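Local atomic coordinates of lipoprotein (Streptococcus pneumoniae, PDB entry 3CX3), a protein that binds zinc and probably delivers it, as the surface-anchored solute-binding component, to an ABC transporter for uptake. Residues S16-P19 / I20-V24. Numbering follows the deposited sequence.
Sequences SFYP and IYAMV
Tyr18 lays one face of its ring over the methyl of Ala22, one helical turn further on, with CE1 of Tyr18 3.5 Å from CB of Ala22. The same pair is joined through the backbone, Ala22 N donating to Tyr18 O over 2.8 Å in an almost straight bond (172°). With CG of Tyr18 anti to its N (chi1 169°), the ring leans along the first turn of helix 18-28, and its CD1 also reaches the edge of the Tyr21 ring, 4.3 Å from CD2 of Tyr21. Phe17 is the N-cap residue; its carbonyl O accepts Tyr21 N at 2.9 Å. On another side of the turn, Ile20 CD1 lies 4.2 Å from CE1 of Phe17, the two side chains meeting at a slant, while CG1 of Ile20 passes 3.9 Å from OG of Ser16. That hydroxyl is hydrogen-bonded to Glu70, the Phe17 ring packs edge-to-face with Trp122, and the Phe17 side chain lies about 7 Å from the bound zinc. Here strand 12-15 passes into the helix of a beta-alpha-beta unit. Backbone bonds thus set the first turn, whereas the side-chain contacts across it are chiefly apolar, consistent with a buried helix start beside the metal site.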
loop_
_atom_site.group_PDB
_atom_site.type_symbol
_atom_site.label_atom_id
_atom_site.label_comp_id
_atom_site.label_asym_id
_atom_site.label_seq_id
_atom_site.Cartn_x
_atom_site.Cartn_y
_atom_site.Cartn_z
ATOM N N SER A 16 9.195 4.126 5.288
ATOM C CA SER A 16 9.638 3.581 4.003
ATOM C C SER A 16 8.955 4.255 2.835
ATOM O O SER A 16 9.622 4.924 2.024
ATOM C CB SER A 16 9.557 2.058 3.931
ATOM O OG SER A 16 8.277 1.572 4.249
ATOM N N PHE A 17 7.630 4.113 2.778
ATOM C CA PHE A 17 6.822 4.688 1.707
ATOM C C PHE A 17 5.453 5.127 2.251
ATOM O O PHE A 17 5.256 5.077 3.463
ATOM C CB PHE A 17 6.789 3.759 0.477
ATOM C CG PHE A 17 5.785 2.643 0.549
ATOM C CD1 PHE A 17 5.841 1.672 1.568
ATOM C CD2 PHE A 17 4.822 2.520 -0.441
ATOM C CE1 PHE A 17 4.910 0.615 1.619
ATOM C CE2 PHE A 17 3.895 1.494 -0.402
ATOM C CZ PHE A 17 3.948 0.515 0.641
ATOM N N TYR A 18 4.542 5.579 1.383
ATOM C CA TYR A 18 3.370 6.356 1.809
ATOM C C TYR A 18 2.375 5.727 2.804
ATOM O O TYR A 18 2.022 6.376 3.789
ATOM C CB TYR A 18 2.595 6.946 0.631
ATOM C CG TYR A 18 1.266 7.503 1.082
ATOM C CD1 TYR A 18 1.204 8.736 1.730
ATOM C CD2 TYR A 18 0.072 6.792 0.892
ATOM C CE1 TYR A 18 -0.023 9.273 2.155
ATOM C CE2 TYR A 18 -1.163 7.311 1.327
ATOM C CZ TYR A 18 -1.191 8.556 1.960
ATOM O OH TYR A 18 -2.358 9.115 2.404
ATOM N N PRO A 19 1.844 4.512 2.515
ATOM C CA PRO A 19 0.882 3.966 3.481
ATOM C C PRO A 19 1.475 3.967 4.874
ATOM O O PRO A 19 0.749 4.073 5.845
ATOM C CB PRO A 19 0.669 2.528 3.003
ATOM C CG PRO A 19 0.983 2.551 1.548
ATOM C CD PRO A 19 2.030 3.618 1.352
ATOM N N ILE A 20 2.794 3.847 4.957
ATOM C CA ILE A 20 3.492 3.849 6.241
ATOM C C ILE A 20 3.611 5.288 6.769
ATOM O O ILE A 20 3.276 5.567 7.924
ATOM C CB ILE A 20 4.890 3.189 6.122
ATOM C CG1 ILE A 20 4.797 1.664 6.094
ATOM C CG2 ILE A 20 5.721 3.550 7.302
ATOM C CD1 ILE A 20 3.528 1.116 5.509
ATOM N N TYR A 21 4.091 6.193 5.914
ATOM C CA TYR A 21 4.148 7.611 6.232
ATOM C C TYR A 21 2.867 8.045 6.915
ATOM O O TYR A 21 2.894 8.546 8.043
ATOM C CB TYR A 21 4.345 8.424 4.951
ATOM C CG TYR A 21 4.511 9.908 5.175
ATOM C CD1 TYR A 21 5.555 10.401 5.962
ATOM C CD2 TYR A 21 3.626 10.826 4.590
ATOM C CE1 TYR A 21 5.711 11.760 6.175
ATOM C CE2 TYR A 21 3.775 12.190 4.794
ATOM C CZ TYR A 21 4.825 12.651 5.586
ATOM O OH TYR A 21 4.989 14.004 5.785
ATOM N N ALA A 22 1.759 7.793 6.217
ATOM C CA ALA A 22 0.445 8.289 6.546
ATOM C C ALA A 22 -0.125 7.650 7.782
ATOM O O ALA A 22 -0.900 8.264 8.500
ATOM C CB ALA A 22 -0.479 8.053 5.391
HETATM N N MSE A 23 0.240 6.405 8.014
HETATM C CA MSE A 23 -0.322 5.637 9.094
HETATM C C MSE A 23 0.440 5.865 10.400
HETATM O O MSE A 23 -0.132 5.739 11.478
HETATM C CB MSE A 23 -0.297 4.167 8.716
HETATM C CG MSE A 23 -1.593 3.480 8.917
HETATM SE SE MSE A 23 -1.748 1.824 7.897
HETATM C CE MSE A 23 -3.286 1.186 8.807
ATOM N N VAL A 24 1.729 6.185 10.313
ATOM C CA VAL A 24 2.485 6.541 11.517
ATOM C C VAL A 24 2.082 7.946 11.951
ATOM O O VAL A 24 1.851 8.201 13.139
ATOM C CB VAL A 24 4.008 6.472 11.322
ATOM C CG1 VAL A 24 4.698 6.600 12.657
ATOM C CG2 VAL A 24 4.406 5.174 10.686
#